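PDB 4WES: nitrogenase molybdenum-iron protein alpha chain from Clostridium pasteurianum, which forms, together with the beta chain, the molybdenum-iron component of nitrogenase, which reduces dinitrogen to ammonia at an iron-molybdenum-sulfur cofactor. Local coordinates for residues 85-90 / 216-221; 64-69 / 242-247; 7-12 / 446-451; 23-28 / 437-442. All blocks are in the same frame, centred on the assembly; numbering follows the deposited sequence. Where two conformers were deposited one is given.

Contact 1: 85-90 / 216-221. With ICS (iron-sulfur-molybdenum cluster with interstitial carbon), chain F; HCA (3-hydroxy-3-carboxy-adipic acid), chain E.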
loop_
_atom_site.group_PDB
_atom_site.type_symbol
_atom_site.label_atom_id
_atom_site.label_comp_id
_atom_site.label_asym_id
_atom_site.label_seq_id
_atom_site.Cartn_x
_atom_site.Cartn_y
_atom_site.Cartn_z
ATOM N N GLY A 85 7.365 -4.312 23.352
ATOM C CA GLY A 85 7.042 -3.012 22.788
ATOM C C GLY A 85 5.657 -2.452 23.033
ATOM O O GLY A 85 5.399 -1.325 22.641
ATOM N N GLY A 86 4.788 -3.207 23.701
ATOM C CA GLY A 86 3.446 -2.707 23.934
ATOM C C GLY A 86 3.377 -1.571 24.924
ATOM O O GLY A 86 2.464 -0.756 24.880
ATOM N N ARG A 87 4.325 -1.523 25.859
ATOM C CA ARG A 87 4.444 -0.415 26.812
ATOM C C ARG A 87 5.555 0.494 26.280
ATOM O O ARG A 87 6.690 0.065 26.081
ATOM C CB ARG A 87 4.725 -0.901 28.211
ATOM C CG ARG A 87 4.861 0.234 29.210
ATOM C CD ARG A 87 4.722 -0.244 30.615
ATOM N NE ARG A 87 5.020 0.768 31.619
ATOM C CZ ARG A 87 6.223 0.978 32.158
ATOM N NH1 ARG A 87 6.365 1.855 33.125
ATOM N NH2 ARG A 87 7.294 0.306 31.728
ATOM N N ARG A 88 5.186 1.759 26.040
ATOM C CA ARG A 88 5.935 2.661 25.200
ATOM C C ARG A 88 6.990 3.500 25.929
ATOM O O ARG A 88 7.137 4.692 25.644
ATOM C CB ARG A 88 4.962 3.544 24.437
ATOM C CG ARG A 88 4.037 2.770 23.500
ATOM C CD ARG A 88 2.992 3.658 22.870
ATOM N NE ARG A 88 3.625 4.735 22.122
ATOM C CZ ARG A 88 3.669 6.034 22.434
ATOM N NH1 ARG A 88 4.446 6.857 21.733
ATOM N NH2 ARG A 88 2.973 6.532 23.438
ATOM N N PHE A 89 7.784 2.867 26.797
ATOM C CA PHE A 89 8.945 3.572 27.320
ATOM C C PHE A 89 9.931 3.798 26.179
ATOM O O PHE A 89 10.308 2.878 25.467
ATOM C CB PHE A 89 9.605 2.811 28.480
ATOM C CG PHE A 89 9.799 1.324 28.292
ATOM C CD1 PHE A 89 10.938 0.814 27.717
ATOM C CD2 PHE A 89 8.836 0.458 28.737
ATOM C CE1 PHE A 89 11.118 -0.558 27.579
ATOM C CE2 PHE A 89 8.999 -0.892 28.640
ATOM C CZ PHE A 89 10.124 -1.417 28.053
ATOM N N LYS A 90 10.367 5.039 25.998
ATOM C CA LYS A 90 11.301 5.354 24.920
ATOM C C LYS A 90 12.739 5.367 25.439
ATOM O O LYS A 90 13.004 5.795 26.563
ATOM C CB LYS A 90 10.944 6.670 24.237
ATOM C CG LYS A 90 9.635 6.651 23.441
ATOM C CD LYS A 90 9.480 7.934 22.617
ATOM C CE LYS A 90 8.244 7.897 21.737
ATOM N NZ LYS A 90 8.100 9.117 20.941
ATOM N N TYR A 216 8.624 6.759 33.536
ATOM C CA TYR A 216 9.074 5.685 32.657
ATOM C C TYR A 216 9.241 6.109 31.207
ATOM O O TYR A 216 9.436 5.299 30.329
ATOM C CB TYR A 216 8.186 4.458 32.865
ATOM C CG TYR A 216 8.160 4.075 34.321
ATOM C CD1 TYR A 216 9.200 3.350 34.878
ATOM C CD2 TYR A 216 7.136 4.477 35.145
ATOM C CE1 TYR A 216 9.239 3.053 36.214
ATOM C CE2 TYR A 216 7.141 4.165 36.499
ATOM C CZ TYR A 216 8.191 3.451 37.038
ATOM O OH TYR A 216 8.227 3.133 38.381
ATOM N N ASN A 217 9.201 7.432 30.966
ATOM C CA ASN A 217 9.404 7.988 29.629
ATOM C C ASN A 217 8.448 7.436 28.585
ATOM O O ASN A 217 8.812 7.244 27.424
ATOM C CB ASN A 217 10.858 7.815 29.145
ATOM C CG ASN A 217 11.215 8.798 28.046
ATOM O OD1 ASN A 217 10.716 9.927 28.026
ATOM N ND2 ASN A 217 12.110 8.409 27.151
ATOM N N ILE A 218 7.189 7.225 28.986
ATOM C CA ILE A 218 6.196 6.780 28.016
ATOM C C ILE A 218 5.983 7.882 26.991
ATOM O O ILE A 218 5.727 9.028 27.339
ATOM C CB ILE A 218 4.885 6.415 28.706
ATOM C CG1 ILE A 218 5.086 5.381 29.840
ATOM C CG2 ILE A 218 3.864 5.936 27.677
ATOM C CD1 ILE A 218 5.839 4.110 29.454
ATOM N N GLY A 219 6.129 7.536 25.718
ATOM C CA GLY A 219 5.966 8.518 24.659
ATOM C C GLY A 219 6.896 9.705 24.726
ATOM O O GLY A 219 6.594 10.729 24.126
ATOM N N GLY A 220 8.030 9.602 25.429
ATOM C CA GLY A 220 8.924 10.726 25.558
ATOM C C GLY A 220 8.654 11.683 26.697
ATOM O O GLY A 220 9.332 12.731 26.766
ATOM N N ASP A 221 7.780 11.339 27.606
ATOM C CA ASP A 221 7.456 12.222 28.734
ATOM C C ASP A 221 8.702 12.687 29.521
ATOM O O ASP A 221 8.751 13.842 29.940
ATOM C CB ASP A 221 6.534 11.507 29.726
ATOM C CG ASP A 221 5.081 11.459 29.351
ATOM O OD1 ASP A 221 4.659 12.074 28.338
ATOM O OD2 ASP A 221 4.355 10.733 30.097
HETATM FE FE1 ICS F . 2.804 4.161 37.832
HETATM MO MO1 ICS F . -0.228 1.118 32.360
HETATM FE FE2 ICS F . 2.041 1.834 36.798
HETATM FE FE3 ICS F . 3.012 3.745 35.202
HETATM FE FE4 ICS F . 0.645 4.049 36.369
HETATM FE FE5 ICS F . -0.499 2.903 34.358
HETATM FE FE6 ICS F . 0.934 0.731 34.749
HETATM FE FE7 ICS F . 1.841 2.597 33.197
HETATM C CX ICS F . 1.310 2.680 35.147
HETATM S S1A ICS F . 0.906 2.977 38.385
HETATM S S1B ICS F . -1.270 0.783 34.427
HETATM S S2A ICS F . 4.161 2.648 36.852
HETATM S S2B ICS F . 1.743 -0.347 36.468
HETATM S S3A ICS F . -1.417 4.508 35.650
HETATM S S3B ICS F . 1.984 0.389 32.820
HETATM S S4A ICS F . 2.266 5.660 36.159
HETATM S S4B ICS F . 0.019 3.444 32.248
HETATM S S5A ICS F . 3.711 3.756 33.079
HETATM C C1 HCA E . 0.392 -3.499 32.097
HETATM C C2 HCA E . 0.854 -2.571 30.969
HETATM C C3 HCA E . -0.153 -1.482 30.608
HETATM C C4 HCA E . -1.287 -2.007 29.705
HETATM C C5 HCA E . -2.082 -0.800 29.179
HETATM C C6 HCA E . -3.476 -1.007 28.668
HETATM C C7 HCA E . 0.573 -0.371 29.846
HETATM O O1 HCA E . -0.462 -3.101 32.901
HETATM O O2 HCA E . 0.920 -4.620 32.186
HETATM O O3 HCA E . -3.833 -0.353 27.640
HETATM O O4 HCA E . -4.240 -1.792 29.272
HETATM O O5 HCA E . 0.428 0.799 30.265
HETATM O O6 HCA E . 1.214 -0.666 28.828
HETATM O O7 HCA E . -0.744 -0.943 31.781
HETATM O O HOH W 1 5.400 9.636 21.090
#
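Y216 and R87 meet in the cofactor pocket, where two loops are joined by a single beta bridge, F89 with I218, and the second loop folds into overlapping type II (N217 to G220) and type I' (I218 to D221) turns. R87 is extended as far as NE, and beyond it the guanidinium brings NH1 to 3.1 Å from Y216 CG. The same NH1 is 3.3 Å from ICS S5A, so the guanidinium charge probably stabilises the sulfide. Y216 turns CE2 toward ICS S2A, while S265 holds its hydroxyl. N217 O is gripped by K90 N and G220 N from opposite faces of its plane, and N217 ND2 gives a 2.8 Å bond to K90 O, its OD1 being held by W223 N. I218 lays CD1 over one face of the R87 guanidinium, near the rim, and brings CG1 to 3.9 Å from ICS S5A. G219 sets its CA beside the R88 guanidinium. E455 of the beta chain is in a salt bridge with R88, and D453 of that chain with K90 in one of its two conformers. At positive phi, G219 donates from N to R88 O at 3.0 Å.

Contact 2: 64-69 / 242-247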
loop_
_atom_site.group_PDB
_atom_site.type_symbol
_atom_site.label_atom_id
_atom_site.label_comp_id
_atom_site.label_asym_id
_atom_site.label_seq_id
_atom_site.Cartn_x
_atom_site.Cartn_y
_atom_site.Cartn_z
ATOM N N GLY A 64 11.957 -3.183 32.905
ATOM C CA GLY A 64 12.128 -3.167 31.472
ATOM C C GLY A 64 12.747 -1.907 30.877
ATOM O O GLY A 64 13.530 -2.019 29.946
ATOM N N PRO A 65 12.354 -0.727 31.364
ATOM C CA PRO A 65 12.914 0.480 30.766
ATOM C C PRO A 65 14.414 0.682 30.892
ATOM O O PRO A 65 14.954 1.542 30.217
ATOM C CB PRO A 65 12.147 1.603 31.443
ATOM C CG PRO A 65 10.836 0.955 31.829
ATOM C CD PRO A 65 11.241 -0.407 32.260
ATOM N N ILE A 66 15.078 -0.027 31.800
ATOM C CA ILE A 66 16.546 0.122 31.929
ATOM C C ILE A 66 17.178 -0.468 30.673
ATOM O O ILE A 66 17.183 -1.679 30.465
ATOM C CB ILE A 66 17.087 -0.524 33.209
ATOM C CG1 ILE A 66 16.412 0.061 34.441
ATOM C CG2 ILE A 66 18.616 -0.316 33.271
ATOM C CD1 ILE A 66 16.832 -0.570 35.753
ATOM N N LYS A 67 17.718 0.398 29.813
ATOM C CA LYS A 67 17.920 0.065 28.413
ATOM C C LYS A 67 19.186 -0.694 28.109
ATOM O O LYS A 67 19.313 -1.256 27.030
ATOM C CB LYS A 67 17.882 1.356 27.591
ATOM C CG LYS A 67 19.048 2.299 27.888
ATOM C CD LYS A 67 18.819 3.711 27.420
ATOM C CE LYS A 67 19.879 4.629 27.958
ATOM N NZ LYS A 67 19.679 6.022 27.507
ATOM N N ASP A 68 20.165 -0.664 29.031
ATOM C CA ASP A 68 21.455 -1.349 28.796
ATOM C C ASP A 68 21.610 -2.557 29.712
ATOM O O ASP A 68 22.717 -3.120 29.826
ATOM C CB ASP A 68 22.639 -0.392 28.896
ATOM C CG ASP A 68 22.770 0.279 30.245
ATOM O OD1 ASP A 68 21.894 0.134 31.109
ATOM O OD2 ASP A 68 23.777 0.973 30.393
ATOM N N MET A 69 20.495 -2.997 30.294
ATOM C CA MET A 69 20.390 -4.254 31.006
ATOM C C MET A 69 19.628 -5.245 30.148
ATOM O O MET A 69 18.596 -4.867 29.592
ATOM C CB MET A 69 19.701 -3.963 32.353
ATOM C CG MET A 69 19.398 -5.095 33.295
ATOM S SD MET A 69 18.949 -4.380 34.894
ATOM C CE MET A 69 18.469 -5.929 35.698
ATOM N N GLY A 242 12.692 5.591 33.260
ATOM C CA GLY A 242 12.574 5.945 31.857
ATOM C C GLY A 242 13.887 6.422 31.238
ATOM O O GLY A 242 14.556 7.315 31.770
ATOM N N ASP A 243 14.246 5.769 30.126
ATOM C CA ASP A 243 15.496 5.998 29.429
ATOM C C ASP A 243 16.729 5.816 30.312
ATOM O O ASP A 243 17.790 6.347 29.970
ATOM C CB ASP A 243 15.516 7.382 28.740
ATOM C CG ASP A 243 16.634 7.511 27.717
ATOM O OD1 ASP A 243 16.935 6.536 27.000
ATOM O OD2 ASP A 243 17.257 8.614 27.645
ATOM N N ALA A 244 16.635 5.047 31.392
ATOM C CA ALA A 244 17.744 4.924 32.318
ATOM C C ALA A 244 18.822 3.996 31.812
ATOM O O ALA A 244 18.559 2.964 31.202
ATOM C CB ALA A 244 17.254 4.386 33.658
ATOM N N THR A 245 20.066 4.356 32.147
ATOM C CA THR A 245 21.145 3.391 32.155
ATOM C C THR A 245 21.223 2.723 33.516
ATOM O O THR A 245 20.847 3.305 34.559
ATOM C CB THR A 245 22.510 4.040 31.863
ATOM O OG1 THR A 245 22.803 4.958 32.912
ATOM C CG2 THR A 245 22.506 4.700 30.510
ATOM N N TYR A 246 21.792 1.519 33.523
ATOM C CA TYR A 246 22.042 0.825 34.774
ATOM C C TYR A 246 22.901 1.664 35.715
ATOM O O TYR A 246 22.640 1.776 36.923
ATOM C CB TYR A 246 22.692 -0.526 34.453
ATOM C CG TYR A 246 22.941 -1.396 35.642
ATOM C CD1 TYR A 246 21.916 -2.119 36.227
ATOM C CD2 TYR A 246 24.231 -1.525 36.187
ATOM C CE1 TYR A 246 22.122 -2.937 37.303
ATOM C CE2 TYR A 246 24.440 -2.366 37.263
ATOM C CZ TYR A 246 23.407 -3.063 37.831
ATOM O OH TYR A 246 23.636 -3.862 38.911
ATOM N N GLU A 247 23.955 2.289 35.168
ATOM C CA GLU A 247 24.859 3.090 35.981
ATOM C C GLU A 247 24.140 4.268 36.625
ATOM O O GLU A 247 24.441 4.631 37.773
ATOM C CB GLU A 247 26.028 3.534 35.124
ATOM C CG GLU A 247 27.038 4.412 35.852
ATOM C CD GLU A 247 28.178 4.749 34.938
ATOM O OE1 GLU A 247 28.286 5.935 34.569
ATOM O OE2 GLU A 247 28.950 3.829 34.595
HETATM O O HOH W 2 13.384 3.433 28.842
HETATM O O HOH W 3 25.161 1.667 32.563
#
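K67 reaches across to D243 with its ammonium, and the pair illustrates how a buried charge is paid for. The K67 chain is extended beyond CG, and NZ forms a salt bridge with D243 OD1 at 2.8 Å, approaching from above the carboxylate plane. A second bond runs from K67 NZ to D243 O (3.1 Å), and outside the two segments E94 OE1 and K92 O also serve the same nitrogen. D243 has further donors: OD1 also accepts a hydrogen bond from K92 N, and OD2 one from W223 NE1. The K67 backbone N meets A244 O at 3.0 Å, nearly along the C=O axis, and one water links P65 O with D243 N.

The other polar cluster sits at an N-cap. T245 precedes helix 246-250, and its OG1 caps K248 N. D68 CG stands between its backbone N and carbonyl carbon (chi1 60°), and OD1 accepts from Y246 N (2.8 Å) with its syn lone pair. D68 OD2 is joined through a water to E247 N. The first backbone amides of the helix are thus satisfied in turn, and the helix end would probably favour a charged D68.

Y246, whose hydroxyl bonds to H170, receives M69 SD in an oblique Met-aromatic contact, 5.1 Å from the ring centroid. I66 and A244 both pack on V249 of helix 246-250, while M69 and Y246 lie on A138 of strand 138-143, which neighbours strand 69-74 in one parallel sheet.

Contact 3: 7-12 / 446-451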
loop_
_atom_site.group_PDB
_atom_site.type_symbol
_atom_site.label_atom_id
_atom_site.label_comp_id
_atom_site.label_asym_id
_atom_site.label_seq_id
_atom_site.Cartn_x
_atom_site.Cartn_y
_atom_site.Cartn_z
ATOM N N ASP A 7 -25.718 2.534 44.096
ATOM C CA ASP A 7 -26.760 1.515 44.146
ATOM C C ASP A 7 -27.048 0.899 42.759
ATOM O O ASP A 7 -27.273 -0.312 42.614
ATOM C CB ASP A 7 -28.029 2.137 44.731
ATOM C CG ASP A 7 -27.854 2.594 46.164
ATOM O OD1 ASP A 7 -28.392 3.681 46.475
ATOM O OD2 ASP A 7 -27.216 1.882 46.974
ATOM N N GLU A 8 -27.095 1.758 41.752
ATOM C CA GLU A 8 -27.346 1.330 40.380
ATOM C C GLU A 8 -26.256 0.394 39.875
ATOM O O GLU A 8 -26.542 -0.580 39.197
ATOM C CB GLU A 8 -27.511 2.558 39.491
ATOM C CG GLU A 8 -28.778 3.306 39.843
ATOM C CD GLU A 8 -28.902 4.671 39.208
ATOM O OE1 GLU A 8 -27.877 5.225 38.775
ATOM O OE2 GLU A 8 -30.034 5.197 39.176
ATOM N N ILE A 9 -25.007 0.718 40.206
ATOM C CA ILE A 9 -23.891 -0.156 39.845
ATOM C C ILE A 9 -24.003 -1.502 40.575
ATOM O O ILE A 9 -23.761 -2.561 39.987
ATOM C CB ILE A 9 -22.522 0.506 40.169
ATOM C CG1 ILE A 9 -22.274 1.680 39.239
ATOM C CG2 ILE A 9 -21.405 -0.500 40.033
ATOM C CD1 ILE A 9 -21.155 2.567 39.707
ATOM N N LEU A 10 -24.348 -1.462 41.853
ATOM C CA LEU A 10 -24.358 -2.680 42.647
ATOM C C LEU A 10 -25.493 -3.653 42.360
ATOM O O LEU A 10 -25.406 -4.829 42.731
ATOM C CB LEU A 10 -24.352 -2.334 44.132
ATOM C CG LEU A 10 -23.117 -1.675 44.733
ATOM C CD1 LEU A 10 -23.336 -1.248 46.169
ATOM C CD2 LEU A 10 -21.898 -2.579 44.648
ATOM N N GLU A 11 -26.578 -3.167 41.759
ATOM C CA GLU A 11 -27.832 -3.919 41.756
ATOM C C GLU A 11 -27.693 -5.323 41.200
ATOM O O GLU A 11 -28.282 -6.249 41.737
ATOM C CB GLU A 11 -28.900 -3.136 40.993
ATOM C CG GLU A 11 -30.220 -3.878 40.892
ATOM C CD GLU A 11 -30.929 -4.004 42.226
ATOM O OE1 GLU A 11 -31.825 -4.876 42.357
ATOM O OE2 GLU A 11 -30.589 -3.223 43.142
ATOM N N LYS A 12 -26.960 -5.485 40.106
ATOM C CA LYS A 12 -26.981 -6.766 39.381
ATOM C C LYS A 12 -26.064 -7.842 39.990
ATOM O O LYS A 12 -26.192 -9.051 39.672
ATOM C CB LYS A 12 -26.607 -6.533 37.909
ATOM C CG LYS A 12 -26.939 -7.677 36.973
ATOM C CD LYS A 12 -26.629 -7.281 35.537
ATOM C CE LYS A 12 -27.020 -8.341 34.519
ATOM N NZ LYS A 12 -26.558 -7.958 33.144
ATOM N N HIS A 446 -16.239 -4.508 33.713
ATOM C CA HIS A 446 -17.053 -4.200 32.542
ATOM C C HIS A 446 -18.476 -3.832 32.929
ATOM O O HIS A 446 -19.021 -2.867 32.424
ATOM C CB HIS A 446 -17.037 -5.396 31.577
ATOM C CG HIS A 446 -17.897 -5.192 30.393
ATOM N ND1 HIS A 446 -17.636 -4.238 29.436
ATOM C CD2 HIS A 446 -19.073 -5.767 30.048
ATOM C CE1 HIS A 446 -18.617 -4.238 28.558
ATOM N NE2 HIS A 446 -19.471 -5.177 28.886
ATOM N N HIS A 447 -19.078 -4.618 33.825
ATOM C CA HIS A 447 -20.410 -4.304 34.306
ATOM C C HIS A 447 -20.489 -2.897 34.871
ATOM O O HIS A 447 -21.400 -2.117 34.531
ATOM C CB HIS A 447 -20.833 -5.323 35.397
ATOM C CG HIS A 447 -21.999 -4.864 36.190
ATOM N ND1 HIS A 447 -23.297 -4.949 35.719
ATOM C CD2 HIS A 447 -22.068 -4.207 37.379
ATOM C CE1 HIS A 447 -24.103 -4.373 36.585
ATOM N NE2 HIS A 447 -23.396 -3.924 37.606
ATOM N N ASP A 448 -19.558 -2.556 35.761
ATOM C CA ASP A 448 -19.586 -1.262 36.402
ATOM C C ASP A 448 -19.489 -0.154 35.338
ATOM O O ASP A 448 -20.195 0.860 35.384
ATOM C CB ASP A 448 -18.385 -1.101 37.337
ATOM C CG ASP A 448 -18.292 -2.096 38.448
ATOM O OD1 ASP A 448 -19.340 -2.641 38.881
ATOM O OD2 ASP A 448 -17.121 -2.312 38.858
ATOM N N MET A 449 -18.572 -0.352 34.403
ATOM C CA MET A 449 -18.329 0.662 33.383
ATOM C C MET A 449 -19.594 0.913 32.531
ATOM O O MET A 449 -19.914 2.067 32.196
ATOM C CB MET A 449 -17.154 0.252 32.507
ATOM C CG MET A 449 -16.745 1.359 31.564
ATOM S SD MET A 449 -15.429 0.904 30.412
ATOM C CE MET A 449 -16.350 -0.134 29.282
ATOM N N GLU A 450 -20.284 -0.170 32.180
ATOM C CA GLU A 450 -21.475 -0.010 31.370
ATOM C C GLU A 450 -22.574 0.756 32.092
ATOM O O GLU A 450 -23.256 1.550 31.492
ATOM C CB GLU A 450 -21.977 -1.347 30.907
ATOM C CG GLU A 450 -21.126 -1.925 29.753
ATOM C CD GLU A 450 -21.961 -2.816 28.861
ATOM O OE1 GLU A 450 -22.091 -2.483 27.637
ATOM O OE2 GLU A 450 -22.521 -3.820 29.416
ATOM N N VAL A 451 -22.721 0.533 33.398
ATOM C CA VAL A 451 -23.703 1.290 34.175
ATOM C C VAL A 451 -23.330 2.779 34.186
ATOM O O VAL A 451 -24.174 3.646 33.961
ATOM C CB VAL A 451 -23.884 0.747 35.600
ATOM C CG1 VAL A 451 -24.837 1.611 36.373
ATOM C CG2 VAL A 451 -24.399 -0.682 35.559
HETATM O O HOH W 4 -23.649 -6.566 33.491
#
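H447 holds CG anti to its backbone N (chi1 164°) and turns its ring about CB-CG (chi2 79°), a pose in which the imidazole edge meets the backbone of I9. NE2 donates to I9 O at 2.8 Å and 158°, with the oxygen in the ring plane and the nitrogen in the carbonyl plane, which probably helps to fix the rotation of the ring. K12 passes obliquely, its CB 3.6 Å from H447 CE1. Beyond it, K12 NZ reaches L94 O of the beta chain and a water that also lies 2.8 Å from H447 ND1.

I9 supplies most of the remaining contact. Its CG2, anti to the backbone N, comes to 3.2 Å from D448 OD1, a tight approach to a carboxylate whose OD2 is in a salt bridge with R21. On its other branch, I9 CG1 packs 3.8 Å from V451 CG1, which sits one turn of helix after H447.

Y95 of the beta chain bonds to H447 N, placing this helix start beside the subunit interface. N-terminal helix 5-10 thus packs on helix 446-456 of the alpha/beta fold through a histidine side chain to main-chain carbonyl bond and aliphatic contacts.

Contact 4: 23-28 / 437-442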
loop_
_atom_site.group_PDB
_atom_site.type_symbol
_atom_site.label_atom_id
_atom_site.label_comp_id
_atom_site.label_asym_id
_atom_site.label_seq_id
_atom_site.Cartn_x
_atom_site.Cartn_y
_atom_site.Cartn_z
ATOM N N GLY A 23 -17.655 -2.004 49.008
ATOM C CA GLY A 23 -16.614 -1.203 49.617
ATOM C C GLY A 23 -15.644 -0.559 48.654
ATOM O O GLY A 23 -14.926 0.372 49.020
ATOM N N HIS A 24 -15.602 -1.041 47.408
ATOM C CA HIS A 24 -14.707 -0.528 46.362
ATOM C C HIS A 24 -15.279 0.678 45.613
ATOM O O HIS A 24 -14.629 1.191 44.701
ATOM C CB HIS A 24 -14.391 -1.646 45.380
ATOM C CG HIS A 24 -13.618 -2.766 45.984
ATOM N ND1 HIS A 24 -12.251 -2.934 45.807
ATOM C CD2 HIS A 24 -14.016 -3.773 46.791
ATOM C CE1 HIS A 24 -11.852 -3.993 46.488
ATOM N NE2 HIS A 24 -12.910 -4.529 47.081
ATOM N N ILE A 25 -16.494 1.083 45.969
ATOM C CA ILE A 25 -17.184 2.165 45.259
ATOM C C ILE A 25 -17.608 3.165 46.324
ATOM O O ILE A 25 -18.318 2.798 47.249
ATOM C CB ILE A 25 -18.417 1.635 44.499
ATOM C CG1 ILE A 25 -18.012 0.575 43.509
ATOM C CG2 ILE A 25 -19.121 2.786 43.788
ATOM C CD1 ILE A 25 -19.173 -0.248 43.010
ATOM N N VAL A 26 -17.176 4.411 46.195
ATOM C CA VAL A 26 -17.549 5.426 47.151
ATOM C C VAL A 26 -17.863 6.717 46.444
ATOM O O VAL A 26 -17.288 7.037 45.399
ATOM C CB VAL A 26 -16.490 5.660 48.263
ATOM C CG1 VAL A 26 -16.310 4.427 49.137
ATOM C CG2 VAL A 26 -15.157 6.103 47.681
ATOM N N ILE A 27 -18.804 7.464 47.017
ATOM C CA ILE A 27 -19.184 8.773 46.497
ATOM C C ILE A 27 -18.671 9.853 47.457
ATOM O O ILE A 27 -18.956 9.812 48.650
ATOM C CB ILE A 27 -20.716 8.871 46.269
ATOM C CG1 ILE A 27 -21.175 7.842 45.195
ATOM C CG2 ILE A 27 -21.107 10.284 45.864
ATOM C CD1 ILE A 27 -22.686 7.679 45.044
ATOM N N LYS A 28 -17.905 10.815 46.940
ATOM C CA LYS A 28 -17.430 11.944 47.715
ATOM C C LYS A 28 -18.551 12.967 47.769
ATOM O O LYS A 28 -19.083 13.328 46.728
ATOM C CB LYS A 28 -16.206 12.579 47.029
ATOM C CG LYS A 28 -15.689 13.825 47.716
ATOM C CD LYS A 28 -14.405 14.349 47.118
ATOM C CE LYS A 28 -13.936 15.573 47.889
ATOM N NZ LYS A 28 -12.608 16.095 47.494
ATOM N N GLY A 437 -19.697 15.191 44.959
ATOM C CA GLY A 437 -20.677 14.503 44.124
ATOM C C GLY A 437 -20.142 13.526 43.089
ATOM O O GLY A 437 -20.880 12.975 42.285
ATOM N N THR A 438 -18.830 13.308 43.133
ATOM C CA THR A 438 -18.138 12.405 42.224
ATOM C C THR A 438 -18.012 11.001 42.825
ATOM O O THR A 438 -18.174 10.808 44.032
ATOM C CB THR A 438 -16.760 12.996 41.832
ATOM O OG1 THR A 438 -15.950 13.152 42.990
ATOM C CG2 THR A 438 -16.949 14.290 41.073
ATOM N N ILE A 439 -17.705 10.039 41.966
ATOM C CA ILE A 439 -17.631 8.664 42.377
ATOM C C ILE A 439 -16.273 8.063 42.062
ATOM O O ILE A 439 -15.681 8.341 41.022
ATOM C CB ILE A 439 -18.785 7.841 41.751
ATOM C CG1 ILE A 439 -18.960 6.435 42.355
ATOM C CG2 ILE A 439 -18.696 7.807 40.240
ATOM C CD1 ILE A 439 -20.290 5.817 42.002
ATOM N N LEU A 440 -15.812 7.219 42.989
ATOM C CA LEU A 440 -14.589 6.474 42.827
ATOM C C LEU A 440 -14.930 4.998 42.732
ATOM O O LEU A 440 -15.735 4.499 43.511
ATOM C CB LEU A 440 -13.665 6.725 44.017
ATOM C CG LEU A 440 -13.132 8.160 44.057
ATOM C CD1 LEU A 440 -14.020 9.104 44.832
ATOM C CD2 LEU A 440 -11.676 8.266 44.477
ATOM N N ILE A 441 -14.278 4.313 41.774
ATOM C CA ILE A 441 -14.516 2.882 41.570
ATOM C C ILE A 441 -13.167 2.156 41.471
ATOM O O ILE A 441 -12.434 2.282 40.484
ATOM C CB ILE A 441 -15.331 2.591 40.293
ATOM C CG1 ILE A 441 -16.653 3.384 40.269
ATOM C CG2 ILE A 441 -15.575 1.094 40.209
ATOM C CD1 ILE A 441 -17.401 3.264 38.954
ATOM N N ASP A 442 -12.851 1.373 42.485
ATOM C CA ASP A 442 -11.637 0.572 42.517
ATOM C C ASP A 442 -11.866 -0.742 41.781
ATOM O O ASP A 442 -12.878 -1.415 41.973
ATOM C CB ASP A 442 -11.212 0.319 43.963
ATOM C CG ASP A 442 -9.994 -0.548 44.075
ATOM O OD1 ASP A 442 -8.911 -0.041 43.702
ATOM O OD2 ASP A 442 -10.132 -1.711 44.504
#
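I25 to I27 and I439 to I441 pair as antiparallel strands, their short axes 4.7 Å apart and 168° between directions, with V26 and L440 as the hydrogen-bonded pair (V26 N to L440 O 3.0 Å, L440 N to V26 O 2.8 Å), I25 with I441 and I27 with I439 as the flanking non-hydrogen-bonded pairs, and further bonds past the strands from D442 N to H24 O and from K28 N to T438 O.

H24 and D442 add a side-chain bond of their own. D442 CG is anti to its backbone N (chi1 178°), and OD2 accepts a hydrogen bond from H24 ND1 at 2.8 Å on its anti lone pair, in the plane of the imidazole. Ring and carboxylate are nearly coplanar, 16° apart, and Y375 holds the other oxygen, OD1.

The four isoleucines share one face. I25 lies side by side with I439 and I441, its CG2 3.7 Å from I439 CD1 and its CG1 4.1 Å from I441 CG2, while the I27 and I439 side chains cross at a slant, their CG1 atoms 3.9 Å apart. On the opposite face V26 CG2 touches L440 CB.

Helix 5-10 covers the isoleucine face, with I9 on I25 and I441, and helix 430-433 meets V26 and L440 through M431. Within this chain, strand 25-27 is outermost in a five-stranded mixed sheet, antiparallel to 439-441, which runs parallel to 361-367.

In the fold
The four contacts form two clusters. Contacts 1 and 2 have centres 12 Å apart and touch, P65 packing against R87 and F89. Both join loops of the two four-stranded parallel sheets, and contact 1 also lines the cofactor pocket. Contacts 3 and 4, again 12 Å between centres, touch through I9 of contact 3, which packs on I25 and I441 of contact 4, and there strand 439-441 leads into helix 446-456. Contact 2 lies on the opposite side of the chain's centre from contacts 3 and 4, about 42 Å from contact 3 between centres. Along the sequence they nest: contact 3 encloses 4, which encloses 2, which encloses 1. The N-terminal segments thus pair with segments far along the chain.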